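Local atomic coordinates of pyruvate formate-lyase 2 (Archaeoglobus fulgidus, PDB entry 2F3O), a protein that is a glycyl radical enzyme of unknown specific function, probably a lyase, related to pyruvate formate-lyase and glycerol dehydratase. Residues 123-128 with 503-509; 509-515 with 526-530; 666-672 with 772-776. Residue numbers count along the deposited sequence, not the author numbering.

Contact 1: 123-128 with 503-509; sequences TIEAFA and YANAEVK
Phe127, Ile124 and Val508 carry most of this buried helix-helix contact. The short helix 124-128 meets the last turns of helix 477-508, with local axes 8.8 Å apart at closest and N-to-C directions 121° apart; the CA atoms of Phe127 and Ala504, 5.8 Å apart, set the register. Thr123 is the N-cap, its OG1 (chi1 p) accepting from Ala126 N at 3.1 Å. Phe127, chi1 t, points at the partner helix as a knob in a hole formed by Tyr503, Ala504, Glu507 and Val508: CD2 lies 3.7 Å from Ala504 CB, CD1 3.6 Å from Val508 CG1 and CE1 3.6 Å from Glu507 CB. Its edge also meets the face of Tyr503, centroids 5.2 Å apart and planes at 84°, a T-shaped pair. One turn earlier, Ile124 (m, t) sets CG2 3.9 Å from Ala504 CB, CG1 3.7 Å from Val508 CG2 and CD1 3.9 Å from Lys509 CB. No hydrogen bond crosses. A second subunit packs against the contact, its Pro38 on Phe127 and its Ser194 hydrogen-bonding Tyr503 OH. This is a single knob-into-hole insertion in an obliquely crossing helix pair, next to a subunit interface.

Contact 2: 509-515 with 526-530; sequences KPTPLLS and VDVSR
A single buried carboxylate, that of Asp527, ties the loop and first turn of helix 512-516 to a segment, 526-530, without regular helix or strand. Its OD2 accepts from Thr511 N at 3.3 Å across the contact and, within its own segment, from Ser529 N at 3.0 Å and Ser529 OG at 2.8 Å; its OD1 takes the hydroxyl of Ser515, OG to OD1 2.6 Å. Segment 509-515 leaves helix 477-508 at Lys509, is extended at Pro510 (phi/psi -74/155), and passes through Thr511 (-128/80) into helix 512-516, where Ser515 N bonds Thr511 O at 3.0 Å. Thr511 holds the N-cap position, although its side chain makes no capping bond. In the other segment, Asp527 is extended (-62/148; chi1 t), while Val528 and Ser529 fold back so that Arg530 N reaches Asp527 O at 3.0 Å. The bond from Ser529 N to OD2 makes Asp527 the head of an Asx turn, in the loop leading to strand 535-543. Ser515, chi1 m, works both ways: besides donating to Asp527, its OG accepts from Val528 N at 2.7 Å, close to linear at 176°. The nearest CA pairs are Ser515 with Val528 (5.0 Å) and Pro510 with Ser529 (5.8 Å). Beside these hydrogen bonds, Val528 CG1 lies 3.4 Å from Thr511 OG1 and 4.1 Å from Leu514 CD2. Glu267 of helix 250-267 accepts from Leu513 N and Leu514 N at the start of helix 512-516.

Contact 3: 666-672 with 772-776; sequences DREGVTA and ISCRI
Segment 666-672 is a loop up to Gly669, the N-cap residue (phi/psi -82/-146), and then enters helix 670-677 at Val670. Segment 772-776 is the C-terminal tail that follows helix 762-770; it is extended at Ser773 (-104/153) and Arg775 (-67/148), with Cys774 (-118/-36) as a kink between them. The nearest CA pair is Gly669 and Arg775, 4.2 Å apart. Beside this point Val670 N donates to Arg775 O at 3.1 Å, with an N-H...O angle of 164°, the one hydrogen bond between the segments, so a tail carbonyl receives an amide of the first helical turn. The closeness depends on Gly669: its CA is 3.4 Å from Arg775 CB, and a beta carbon there would run into both Arg775 CB and Ile776 CG1. Arg775, chi1 and chi2 both m, starts toward the loop, with CG 3.6 Å from Arg667 O, before its end leads away. Ile776, the terminal residue, has the largest covered area. Its CD1 reaches 3.6 Å from both Gly669 N and Ala672 N and 4.2 Å from Ala672 CB, while CG2 is 3.7 Å from Thr671 OG1. Ser773 (chi1 t) puts OG 3.4 Å from Val670 CG2. Val670 also packs on Ile693 and Leu695 of strand 692-696, and backbone hydrogen bonds join Ser773 to Asn694 and Ser696. The C-terminal tail thus runs beside the outer strand 692-696 and ends against the N-terminus of helix 670-677, which belongs to the glycine-radical family region.

Overall arrangement
Contacts 1 and 2 are neighbours in series along the chain, their centres 13 Å apart. They share Lys509, where helix 477-508 gives way to the short linker before helix 512-516, and the salt bridge from Glu507 OE2 to Arg530 NH2, 2.6 Å, joins them directly; Ala506 CB also packs 3.3 Å from Ser529 O. Contact 3 lies on the opposite side of the chain's centre, about 47 Å from contact 1 and 46 Å from contact 2, centre to centre. Asn505 (contact 1) and Leu514 (contact 2) each have a bound glycerol about 14 Å from the side chain, too far to touch. Gly752, the predicted radical site, is not modified in this structure.

Contact 1: 123-128 with 503-509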
# COMPACT_ATOMS: atom_id res chain seq x y z
N THR A 123 29.03 2.79 17.88
CA THR A 123 28.45 4.10 17.64
C THR A 123 27.63 4.14 16.36
O THR A 123 27.70 3.21 15.56
CB THR A 123 29.53 5.21 17.48
OG1 THR A 123 30.26 5.01 16.26
CG2 THR A 123 30.48 5.25 18.66
N ILE A 124 26.90 5.24 16.18
CA ILE A 124 26.17 5.51 14.95
C ILE A 124 27.12 5.51 13.77
O ILE A 124 26.85 4.88 12.76
CB ILE A 124 25.40 6.86 15.05
CG1 ILE A 124 24.41 6.80 16.20
CG2 ILE A 124 24.68 7.19 13.75
CD1 ILE A 124 23.60 8.02 16.39
N GLU A 125 28.27 6.17 13.93
CA GLU A 125 29.28 6.24 12.87
C GLU A 125 29.85 4.87 12.44
O GLU A 125 30.12 4.65 11.26
CB GLU A 125 30.37 7.23 13.27
CG GLU A 125 31.79 6.87 12.86
CD GLU A 125 32.64 8.11 12.65
OE1 GLU A 125 32.11 9.21 12.92
OE2 GLU A 125 33.81 7.99 12.19
N ALA A 126 29.98 3.96 13.40
CA ALA A 126 30.41 2.59 13.12
C ALA A 126 29.45 1.83 12.19
O ALA A 126 29.90 1.05 11.35
CB ALA A 126 30.62 1.84 14.40
N PHE A 127 28.14 2.05 12.34
CA PHE A 127 27.12 1.52 11.43
C PHE A 127 27.25 2.12 10.06
O PHE A 127 27.25 1.41 9.07
CB PHE A 127 25.70 1.78 11.96
CG PHE A 127 24.62 1.01 11.23
CD1 PHE A 127 24.10 -0.14 11.77
CD2 PHE A 127 24.12 1.45 10.00
CE1 PHE A 127 23.10 -0.83 11.12
CE2 PHE A 127 23.14 0.76 9.33
CZ PHE A 127 22.62 -0.38 9.90
N ALA A 128 27.34 3.43 9.99
CA ALA A 128 27.35 4.09 8.70
C ALA A 128 28.64 3.95 7.90
O ALA A 128 28.59 4.00 6.69
CB ALA A 128 27.04 5.50 8.87
N TYR A 503 19.28 6.01 8.49
CA TYR A 503 19.11 4.59 8.62
C TYR A 503 19.94 4.11 9.82
O TYR A 503 19.47 3.29 10.62
CB TYR A 503 19.55 3.97 7.32
CG TYR A 503 19.64 2.48 7.27
CD1 TYR A 503 18.61 1.66 7.73
CD2 TYR A 503 20.74 1.87 6.67
CE1 TYR A 503 18.70 0.29 7.65
CE2 TYR A 503 20.85 0.50 6.58
CZ TYR A 503 19.83 -0.29 7.07
OH TYR A 503 19.98 -1.66 6.95
N ALA A 504 21.14 4.66 9.97
CA ALA A 504 22.05 4.28 11.06
C ALA A 504 21.48 4.63 12.42
O ALA A 504 21.61 3.82 13.36
CB ALA A 504 23.40 4.93 10.88
N ASN A 505 20.86 5.80 12.53
CA ASN A 505 20.19 6.20 13.75
C ASN A 505 19.05 5.24 14.07
O ASN A 505 18.98 4.70 15.16
CB ASN A 505 19.66 7.62 13.64
CG ASN A 505 20.67 8.66 14.12
OD1 ASN A 505 20.61 9.12 15.27
ND2 ASN A 505 21.60 9.05 13.22
N ALA A 506 18.20 4.98 13.08
CA ALA A 506 17.08 4.05 13.23
C ALA A 506 17.51 2.69 13.73
O ALA A 506 16.77 2.02 14.44
CB ALA A 506 16.33 3.89 11.93
N GLU A 507 18.73 2.29 13.39
CA GLU A 507 19.19 0.98 13.75
C GLU A 507 19.90 0.89 15.07
O GLU A 507 19.73 -0.10 15.78
CB GLU A 507 20.08 0.41 12.66
CG GLU A 507 19.32 0.04 11.42
CD GLU A 507 18.31 -1.06 11.66
OE1 GLU A 507 18.72 -2.17 12.07
OE2 GLU A 507 17.10 -0.83 11.43
N VAL A 508 20.71 1.89 15.42
CA VAL A 508 21.53 1.77 16.65
C VAL A 508 21.18 2.76 17.75
O VAL A 508 21.68 2.66 18.87
CB VAL A 508 23.06 1.84 16.37
CG1 VAL A 508 23.40 1.26 15.00
CG2 VAL A 508 23.59 3.25 16.49
N LYS A 509 20.30 3.70 17.44
CA LYS A 509 19.88 4.72 18.38
C LYS A 509 18.43 5.11 18.09
O LYS A 509 18.14 6.24 17.64
CB LYS A 509 20.83 5.93 18.26
CG LYS A 509 20.55 7.18 19.10
CD LYS A 509 20.88 6.96 20.52
CE LYS A 509 20.71 8.24 21.28
NZ LYS A 509 20.31 7.93 22.68

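Contact 2: 509-515 with 526-530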
# COMPACT_ATOMS: atom_id res chain seq x y z
N LYS A 509 20.30 3.70 17.44
CA LYS A 509 19.88 4.72 18.38
C LYS A 509 18.43 5.11 18.09
O LYS A 509 18.14 6.24 17.64
CB LYS A 509 20.83 5.93 18.26
CG LYS A 509 20.55 7.18 19.10
CD LYS A 509 20.88 6.96 20.52
CE LYS A 509 20.71 8.24 21.28
NZ LYS A 509 20.31 7.93 22.68
N PRO A 510 17.49 4.17 18.30
CA PRO A 510 16.12 4.67 18.31
C PRO A 510 15.87 5.43 19.63
O PRO A 510 16.58 5.22 20.63
CB PRO A 510 15.27 3.41 18.20
CG PRO A 510 16.13 2.32 18.76
CD PRO A 510 17.57 2.72 18.55
N THR A 511 14.92 6.36 19.63
CA THR A 511 14.73 7.23 20.77
C THR A 511 13.28 7.25 21.25
O THR A 511 12.52 8.16 20.93
CB THR A 511 15.19 8.65 20.44
OG1 THR A 511 14.53 9.12 19.26
CG2 THR A 511 16.71 8.68 20.22
N PRO A 512 12.89 6.22 22.03
CA PRO A 512 11.51 5.95 22.43
C PRO A 512 10.80 7.02 23.24
O PRO A 512 9.60 7.21 23.04
CB PRO A 512 11.63 4.69 23.29
CG PRO A 512 12.94 4.11 22.95
CD PRO A 512 13.82 5.21 22.55
N LEU A 513 11.46 7.70 24.15
CA LEU A 513 10.77 8.76 24.90
C LEU A 513 10.35 9.91 23.99
O LEU A 513 9.17 10.31 24.00
CB LEU A 513 11.58 9.27 26.09
CG LEU A 513 10.96 10.41 26.91
CD1 LEU A 513 9.66 9.99 27.54
CD2 LEU A 513 11.93 10.90 27.97
N LEU A 514 11.31 10.37 23.17
CA LEU A 514 11.08 11.39 22.16
C LEU A 514 9.97 10.98 21.21
O LEU A 514 9.13 11.81 20.84
CB LEU A 514 12.37 11.64 21.38
CG LEU A 514 12.27 12.68 20.26
CD1 LEU A 514 11.85 14.02 20.82
CD2 LEU A 514 13.57 12.79 19.48
N SER A 515 9.94 9.71 20.83
CA SER A 515 8.83 9.18 20.03
C SER A 515 7.46 9.42 20.65
O SER A 515 6.53 9.72 19.93
CB SER A 515 9.01 7.69 19.78
OG SER A 515 10.03 7.49 18.85
N VAL A 526 5.45 3.21 15.70
CA VAL A 526 6.77 3.25 15.07
C VAL A 526 7.59 4.37 15.67
O VAL A 526 7.07 5.44 15.94
CB VAL A 526 6.72 3.29 13.49
CG1 VAL A 526 5.36 3.64 12.99
CG2 VAL A 526 7.75 4.19 12.89
N ASP A 527 8.86 4.09 15.94
CA ASP A 527 9.78 5.09 16.48
C ASP A 527 9.98 6.28 15.53
O ASP A 527 9.94 6.13 14.31
CB ASP A 527 11.14 4.46 16.78
CG ASP A 527 12.04 5.37 17.60
OD1 ASP A 527 11.78 5.52 18.82
OD2 ASP A 527 12.98 5.97 17.05
N VAL A 528 10.20 7.46 16.11
CA VAL A 528 10.55 8.67 15.39
C VAL A 528 11.74 8.60 14.41
O VAL A 528 11.71 9.22 13.34
CB VAL A 528 10.73 9.83 16.40
CG1 VAL A 528 12.12 9.87 16.99
CG2 VAL A 528 10.32 11.15 15.76
N SER A 529 12.75 7.79 14.71
CA SER A 529 13.91 7.72 13.87
C SER A 529 13.66 6.80 12.69
O SER A 529 14.49 6.68 11.78
CB SER A 529 15.09 7.22 14.68
OG SER A 529 14.87 5.89 15.04
N ARG A 530 12.52 6.14 12.71
CA ARG A 530 12.14 5.22 11.66
C ARG A 530 11.06 5.90 10.79
O ARG A 530 10.68 5.41 9.72
CB ARG A 530 11.68 3.91 12.31
CG ARG A 530 11.14 2.83 11.39
CD ARG A 530 12.24 2.06 10.70
NE ARG A 530 13.01 1.28 11.66
CZ ARG A 530 14.04 0.52 11.31
NH1 ARG A 530 14.42 0.43 10.03
NH2 ARG A 530 14.69 -0.17 12.24

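Contact 3: 666-672 with 772-776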
# COMPACT_ATOMS: atom_id res chain seq x y z
N ASP A 666 28.98 45.88 3.30
CA ASP A 666 27.67 46.51 3.43
C ASP A 666 27.84 48.02 3.59
O ASP A 666 27.59 48.58 4.67
CB ASP A 666 26.88 45.88 4.59
CG ASP A 666 27.74 45.61 5.82
OD1 ASP A 666 28.55 44.65 5.81
OD2 ASP A 666 27.57 46.35 6.82
N ARG A 667 28.26 48.67 2.51
CA ARG A 667 28.60 50.10 2.51
C ARG A 667 27.39 51.04 2.54
O ARG A 667 27.36 51.98 3.32
CB ARG A 667 29.55 50.42 1.35
CG ARG A 667 30.93 49.79 1.50
CD ARG A 667 31.74 49.90 0.20
NE ARG A 667 32.63 48.75 -0.04
CZ ARG A 667 32.31 47.67 -0.77
NH1 ARG A 667 31.12 47.56 -1.35
NH2 ARG A 667 33.20 46.69 -0.92
N GLU A 668 26.38 50.79 1.70
CA GLU A 668 25.05 51.35 1.96
C GLU A 668 24.50 50.53 3.11
O GLU A 668 24.68 49.29 3.14
CB GLU A 668 24.14 51.22 0.76
CG GLU A 668 24.87 51.24 -0.56
CD GLU A 668 25.42 52.61 -0.89
OE1 GLU A 668 24.76 53.60 -0.53
OE2 GLU A 668 26.50 52.67 -1.51
N GLY A 669 23.84 51.20 4.05
CA GLY A 669 23.74 50.64 5.38
C GLY A 669 22.69 49.61 5.67
O GLY A 669 22.33 48.79 4.83
N VAL A 670 22.19 49.67 6.89
CA VAL A 670 21.42 48.57 7.45
C VAL A 670 20.04 48.32 6.80
O VAL A 670 19.66 47.15 6.60
CB VAL A 670 21.42 48.67 8.98
CG1 VAL A 670 20.08 48.36 9.58
CG2 VAL A 670 22.51 47.79 9.54
N THR A 671 19.34 49.39 6.41
CA THR A 671 18.09 49.24 5.65
C THR A 671 18.38 48.58 4.29
O THR A 671 17.68 47.67 3.88
CB THR A 671 17.33 50.59 5.50
OG1 THR A 671 16.70 50.93 6.74
CG2 THR A 671 16.27 50.54 4.41
N ALA A 672 19.47 49.00 3.65
CA ALA A 672 19.89 48.43 2.37
C ALA A 672 20.30 46.95 2.43
O ALA A 672 20.23 46.23 1.43
CB ALA A 672 21.01 49.27 1.75
N ILE A 772 29.73 45.39 12.99
CA ILE A 772 28.96 46.45 13.62
C ILE A 772 28.80 47.60 12.64
O ILE A 772 29.78 48.17 12.15
CB ILE A 772 29.65 46.94 14.91
CG1 ILE A 772 29.70 45.81 15.94
CG2 ILE A 772 28.91 48.11 15.50
CD1 ILE A 772 30.62 46.07 17.12
N SER A 773 27.55 47.90 12.33
CA SER A 773 27.23 48.84 11.28
C SER A 773 26.80 50.19 11.85
O SER A 773 26.30 50.26 12.98
CB SER A 773 26.13 48.24 10.39
OG SER A 773 25.65 49.14 9.41
N CYS A 774 27.03 51.25 11.07
CA CYS A 774 26.65 52.63 11.41
C CYS A 774 25.64 53.30 10.48
O CYS A 774 24.81 54.09 10.94
CB CYS A 774 27.89 53.51 11.49
SG CYS A 774 28.94 53.03 12.84
N ARG A 775 25.72 53.00 9.18
CA ARG A 775 24.79 53.57 8.20
C ARG A 775 23.35 53.05 8.41
O ARG A 775 23.13 51.91 8.81
CB ARG A 775 25.23 53.32 6.74
CG ARG A 775 26.53 53.93 6.24
CD ARG A 775 26.40 55.40 5.82
NE ARG A 775 27.68 55.95 5.33
CZ ARG A 775 28.76 56.23 6.08
NH1 ARG A 775 28.80 56.03 7.40
NH2 ARG A 775 29.85 56.73 5.49
N ILE A 776 22.40 53.94 8.08
CA ILE A 776 20.93 53.83 8.23
C ILE A 776 20.41 53.47 9.64
O ILE A 776 21.13 53.09 10.55
CB ILE A 776 20.20 53.09 7.03
CG1 ILE A 776 21.08 53.05 5.78
CG2 ILE A 776 18.91 53.84 6.65
CD1 ILE A 776 20.47 52.35 4.57
OXT ILE A 776 19.22 53.59 9.92